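Local atomic coordinates of short chain dehydrogenase (A0QTM2 homolog) (Mycobacterium thermoresistibile, PDB entry 3SC4), a protein that probably catalyses NAD(P)(H)-dependent oxidation or reduction of a small-molecule substrate whose identity is not established. Residues 11-16 / 85-90; 30-35 / 227-232. All blocks are in the same frame, centred on the assembly; numbering follows the deposited sequence. Where two conformers were deposited one is given.

The two contacts lie on opposite faces of one parallel seven-stranded Rossmann sheet, with centres about 15 Å apart. Contact 1 sets strand 11-15 under helix 77-91; contact 2 ties the loop after helix 20-30 to helix 222-232 on the other face. Along the chain their segments alternate: 11-16, 30-35, 85-90, 227-232. They also meet directly, because 11-16 and 30-35 belong to the first beta-alpha-beta unit and their strands are neighbours: Met12 N lies 2.8 Å from Asn35 O, and Thr11 OG1 lies 3.2 Å from Asn35 ND2, both probable hydrogen bonds. Elements far apart in sequence thus meet around the first beta-alpha-beta unit, which in this family usually binds the cofactor.

Contact 1. Residues 11-16 / 85-90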
loop_
_atom_site.group_PDB
_atom_site.type_symbol
_atom_site.label_atom_id
_atom_site.label_comp_id
_atom_site.label_asym_id
_atom_site.label_seq_id
_atom_site.Cartn_x
_atom_site.Cartn_y
_atom_site.Cartn_z
ATOM N N THR B 11 -26.077 11.787 -7.262
ATOM C CA THR B 11 -25.005 12.697 -6.909
ATOM C C THR B 11 -23.659 11.995 -6.875
ATOM O O THR B 11 -23.513 10.998 -6.191
ATOM C CB THR B 11 -25.277 13.316 -5.549
ATOM O OG1 THR B 11 -26.437 14.146 -5.650
ATOM C CG2 THR B 11 -24.103 14.172 -5.100
ATOM N N MET B 12 -22.680 12.534 -7.604
ATOM C CA MET B 12 -21.295 12.043 -7.579
ATOM C C MET B 12 -20.313 12.982 -6.885
ATOM O O MET B 12 -20.334 14.189 -7.112
ATOM C CB MET B 12 -20.785 11.823 -8.996
ATOM C CG MET B 12 -19.313 11.406 -9.067
ATOM S SD MET B 12 -18.922 10.570 -10.613
ATOM C CE MET B 12 -18.739 11.929 -11.726
ATOM N N PHE B 13 -19.440 12.408 -6.059
ATOM C CA PHE B 13 -18.275 13.099 -5.522
ATOM C C PHE B 13 -17.018 12.550 -6.199
ATOM O O PHE B 13 -16.731 11.364 -6.099
ATOM C CB PHE B 13 -18.166 12.894 -4.018
ATOM C CG PHE B 13 -17.114 13.768 -3.368
ATOM C CD1 PHE B 13 -17.431 15.049 -2.910
ATOM C CD2 PHE B 13 -15.810 13.319 -3.227
ATOM C CE1 PHE B 13 -16.473 15.847 -2.320
ATOM C CE2 PHE B 13 -14.842 14.118 -2.650
ATOM C CZ PHE B 13 -15.181 15.389 -2.177
ATOM N N ILE B 14 -16.261 13.401 -6.867
ATOM C CA ILE B 14 -15.092 12.939 -7.593
ATOM C C ILE B 14 -13.857 13.759 -7.222
ATOM O O ILE B 14 -13.902 14.988 -7.199
ATOM C CB ILE B 14 -15.341 12.903 -9.133
ATOM C CG1 ILE B 14 -14.136 12.305 -9.858
ATOM C CG2 ILE B 14 -15.684 14.267 -9.684
ATOM C CD1 ILE B 14 -14.364 12.103 -11.350
ATOM N N SER B 15 -12.788 13.053 -6.848
ATOM C CA SER B 15 -11.493 13.666 -6.632
ATOM C C SER B 15 -10.837 13.769 -7.996
ATOM O O SER B 15 -10.855 12.825 -8.811
ATOM C CB SER B 15 -10.613 12.856 -5.690
ATOM O OG SER B 15 -10.220 11.633 -6.297
ATOM N N GLY B 16 -10.215 14.921 -8.181
ATOM C CA GLY B 16 -9.825 15.397 -9.483
ATOM C C GLY B 16 -11.070 15.895 -10.181
ATOM O O GLY B 16 -11.919 16.587 -9.597
ATOM N N ALA B 85 -19.075 17.555 3.286
ATOM C CA ALA B 85 -20.144 18.328 3.956
ATOM C C ALA B 85 -20.770 19.361 3.028
ATOM O O ALA B 85 -21.975 19.601 3.088
ATOM C CB ALA B 85 -19.614 19.019 5.212
ATOM N N LYS B 86 -19.957 19.986 2.186
ATOM C CA LYS B 86 -20.467 20.990 1.276
ATOM C C LYS B 86 -21.288 20.314 0.180
ATOM O O LYS B 86 -22.318 20.838 -0.243
ATOM C CB LYS B 86 -19.336 21.829 0.686
ATOM C CG LYS B 86 -19.779 23.165 0.205
ATOM C CD LYS B 86 -18.713 23.871 -0.639
ATOM C CE LYS B 86 -19.275 25.203 -1.224
ATOM N NZ LYS B 86 -18.328 25.842 -2.207
ATOM N N THR B 87 -20.856 19.133 -0.239
ATOM C CA THR B 87 -21.577 18.365 -1.245
ATOM C C THR B 87 -22.948 17.939 -0.681
ATOM O O THR B 87 -23.983 18.066 -1.354
ATOM C CB THR B 87 -20.726 17.130 -1.687
ATOM O OG1 THR B 87 -19.503 17.581 -2.291
ATOM C CG2 THR B 87 -21.485 16.224 -2.669
ATOM N N VAL B 88 -22.944 17.455 0.562
ATOM C CA VAL B 88 -24.155 17.004 1.224
ATOM C C VAL B 88 -25.153 18.140 1.464
ATOM O O VAL B 88 -26.328 17.957 1.186
ATOM C CB VAL B 88 -23.828 16.276 2.542
ATOM C CG1 VAL B 88 -25.099 16.059 3.423
ATOM C CG2 VAL B 88 -23.137 14.947 2.238
ATOM N N GLU B 89 -24.695 19.301 1.944
ATOM C CA GLU B 89 -25.576 20.475 2.183
ATOM C C GLU B 89 -26.216 20.990 0.893
ATOM O O GLU B 89 -27.319 21.501 0.905
ATOM C CB GLU B 89 -24.816 21.636 2.863
ATOM N N GLN B 90 -25.509 20.842 -0.214
ATOM C CA GLN B 90 -25.961 21.326 -1.514
ATOM C C GLN B 90 -26.863 20.299 -2.214
ATOM O O GLN B 90 -27.889 20.674 -2.770
ATOM C CB GLN B 90 -24.725 21.642 -2.371
ATOM C CG GLN B 90 -24.981 22.216 -3.747
ATOM C CD GLN B 90 -25.468 23.650 -3.709
ATOM O OE1 GLN B 90 -24.880 24.504 -3.039
ATOM N NE2 GLN B 90 -26.541 23.926 -4.437
#
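In this doubly wound Rossmann fold, strand 11-15 packs against helix 77-91 through Thr11 and Phe13 on one side and Thr87 on the other. The strand is inner in the sheet, between 35-40 and 96-99; it ends at Ser15, and Gly16 begins the glycine-rich turn that in short-chain dehydrogenases usually binds the cofactor. The helix belongs to the crossover from edge strand 66-71 to strand 96-99. On the helix side, Thr87 alone reaches the strand segment, and it does so with both branches. Its methyl CG2 meets the methyl CG2 of Thr11 at 4.1 Å, the two side chains lying alongside and pointing opposite ways. Thr87 OG1, which is hydrogen-bonded to the carbonyl of Ala83 one helical turn earlier, also lies at the edge of the Phe13 ring and in its plane, 3.3 Å from CD1 and 3.5 Å from CE1. The phenylalanine side chain leaves the strand toward the helix, and with CG anti to the backbone N (chi1 -170°) the ring turns its CD1-CE1 edge to the threonine, while its neighbours in the core include Ala83 and Val84 of the same helix and Val39 of strand 35-40. No hydrogen bond joins the two segments. The bond to Ala83 is made with Thr87 OG1 set beside its own backbone N (chi1 -62°), and Thr11 OG1 is hydrogen-bonded to Asn35 ND2 of the adjacent strand. A hydroxyl satisfied in this way can turn its oxygen to the slightly positive C-H edge of a ring, so sheet and helix meet through dispersion with, probably, a weak electrostatic attraction, and the buried hydroxyl keeps a hydrogen bond within its own helix.

Contact 2. Residues 30-35 / 227-232; sequences AADGAN and AAYVVL
Tyr229 reaches with its phenol toward the carboxylate of Asp32, bridging helix 222-232 and the loop that follows helix 20-30 in the first beta-alpha-beta unit of the Rossmann fold. Both helices lie on the same face of the sheet, and the contact shows how one long polar side chain can link two neighbouring elements there: the CA atoms of Asp32 and Tyr229, the closest CA pair of the two segments, are 10.3 Å apart. Each side chain reaches toward the other across this distance. With CG anti to its backbone N (chi1 -174°), the tyrosine ring extends away from its helix, and the hydroxyl at its end donates to Asp32 OD2. The modelled separation of 2.4 Å between Tyr229 OH and Asp32 OD2 is very short, and its exact value is doubtful, though the pairing itself is plain. OD2 sits in the plane of the ring, beside its edge, while the carboxylate is turned almost perpendicular to the ring, with 86° between the planes. The second oxygen is further off, Asp32 OD1 lying 3.3 Å from Tyr229 OH. OD2 also accepts the backbone N-H of Leu7, so two donors converge on one carboxylate oxygen, and the acid would probably favour its charged form. Arg28 adds a cation-pi contact to the tyrosine ring, and Arg8 bonds to the carbonyl of Asp32, which places the pair among basic side chains at a partly solvent-accessible surface. The loop itself is shaped by a type I turn from Ala30 to Gly33, closed by the bond from Gly33 N to Ala30 O; Gly33 then leaves helical geometry with positive phi, turning the chain toward strand 35-40. At the bridge, Asp32 OD2 lies to one side of the phenol, 3.2 Å from Tyr229 CE1.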
loop_
_atom_site.group_PDB
_atom_site.type_symbol
_atom_site.label_atom_id
_atom_site.label_comp_id
_atom_site.label_asym_id
_atom_site.label_seq_id
_atom_site.Cartn_x
_atom_site.Cartn_y
_atom_site.Cartn_z
ATOM N N ALA B 30 -22.830 13.401 -15.736
ATOM C CA ALA B 30 -23.605 14.626 -15.879
ATOM C C ALA B 30 -24.642 14.529 -16.991
ATOM O O ALA B 30 -25.712 15.078 -16.858
ATOM C CB ALA B 30 -22.678 15.823 -16.134
ATOM N N ALA B 31 -24.332 13.825 -18.079
ATOM C CA ALA B 31 -25.205 13.798 -19.268
ATOM C C ALA B 31 -26.559 13.154 -18.998
ATOM O O ALA B 31 -27.514 13.416 -19.725
ATOM C CB ALA B 31 -24.519 13.089 -20.432
ATOM N N ASP B 32 -26.633 12.315 -17.957
ATOM C CA ASP B 32 -27.889 11.745 -17.492
ATOM C C ASP B 32 -28.677 12.719 -16.596
ATOM O O ASP B 32 -29.769 12.398 -16.131
ATOM C CB ASP B 32 -27.613 10.453 -16.702
ATOM C CG ASP B 32 -27.434 9.212 -17.593
ATOM O OD1 ASP B 32 -27.264 9.363 -18.822
ATOM O OD2 ASP B 32 -27.465 8.084 -17.034
ATOM N N GLY B 33 -28.139 13.902 -16.327
ATOM C CA GLY B 33 -28.801 14.849 -15.414
ATOM C C GLY B 33 -28.433 14.642 -13.953
ATOM O O GLY B 33 -29.269 14.824 -13.054
ATOM N N ALA B 34 -27.174 14.259 -13.724
ATOM C CA ALA B 34 -26.663 13.967 -12.385
ATOM C C ALA B 34 -26.031 15.219 -11.799
ATOM O O ALA B 34 -25.702 16.153 -12.528
ATOM C CB ALA B 34 -25.618 12.838 -12.448
ATOM N N ASN B 35 -25.879 15.223 -10.480
ATOM C CA ASN B 35 -25.060 16.217 -9.793
ATOM C C ASN B 35 -23.626 15.678 -9.630
ATOM O O ASN B 35 -23.430 14.479 -9.423
ATOM C CB ASN B 35 -25.664 16.568 -8.438
ATOM C CG ASN B 35 -27.178 16.805 -8.513
ATOM O OD1 ASN B 35 -27.690 17.432 -9.450
ATOM N ND2 ASN B 35 -27.898 16.270 -7.532
ATOM N N ALA B 227 -16.735 2.899 -19.590
ATOM C CA ALA B 227 -16.600 1.724 -18.703
ATOM C C ALA B 227 -17.129 2.078 -17.296
ATOM O O ALA B 227 -17.897 1.318 -16.707
ATOM C CB ALA B 227 -15.153 1.186 -18.650
ATOM N N ALA B 228 -16.756 3.249 -16.787
ATOM C CA ALA B 228 -17.201 3.685 -15.459
ATOM C C ALA B 228 -18.721 3.668 -15.377
ATOM O O ALA B 228 -19.301 3.167 -14.407
ATOM C CB ALA B 228 -16.667 5.098 -15.158
ATOM N N TYR B 229 -19.345 4.207 -16.429
ATOM C CA TYR B 229 -20.785 4.336 -16.513
ATOM C C TYR B 229 -21.444 2.974 -16.368
ATOM O O TYR B 229 -22.378 2.807 -15.605
ATOM C CB TYR B 229 -21.165 4.999 -17.839
ATOM C CG TYR B 229 -22.647 5.320 -17.954
ATOM C CD1 TYR B 229 -23.191 6.463 -17.351
ATOM C CD2 TYR B 229 -23.509 4.465 -18.664
ATOM C CE1 TYR B 229 -24.546 6.756 -17.450
ATOM C CE2 TYR B 229 -24.873 4.736 -18.768
ATOM C CZ TYR B 229 -25.391 5.882 -18.160
ATOM O OH TYR B 229 -26.733 6.137 -18.294
ATOM N N VAL B 230 -20.935 1.994 -17.090
ATOM C CA VAL B 230 -21.450 0.636 -16.986
ATOM C C VAL B 230 -21.375 0.139 -15.542
ATOM O O VAL B 230 -22.357 -0.385 -15.016
ATOM C CB VAL B 230 -20.681 -0.321 -17.913
ATOM C CG1 VAL B 230 -21.070 -1.780 -17.623
ATOM C CG2 VAL B 230 -20.899 0.081 -19.406
ATOM N N VAL B 231 -20.230 0.346 -14.896
ATOM C CA VAL B 231 -20.009 -0.143 -13.533
ATOM C C VAL B 231 -20.925 0.569 -12.538
ATOM O O VAL B 231 -21.499 -0.075 -11.647
ATOM C CB VAL B 231 -18.517 -0.027 -13.099
ATOM C CG1 VAL B 231 -18.339 -0.356 -11.613
ATOM C CG2 VAL B 231 -17.667 -0.939 -13.930
ATOM N N LEU B 232 -21.110 1.879 -12.710
ATOM C CA LEU B 232 -21.903 2.666 -11.752
ATOM C C LEU B 232 -23.405 2.390 -11.829
ATOM O O LEU B 232 -24.159 2.765 -10.924
ATOM C CB LEU B 232 -21.627 4.154 -11.930
ATOM C CG LEU B 232 -20.184 4.573 -11.622
ATOM C CD1 LEU B 232 -19.938 6.019 -12.022
ATOM C CD2 LEU B 232 -19.900 4.336 -10.161
#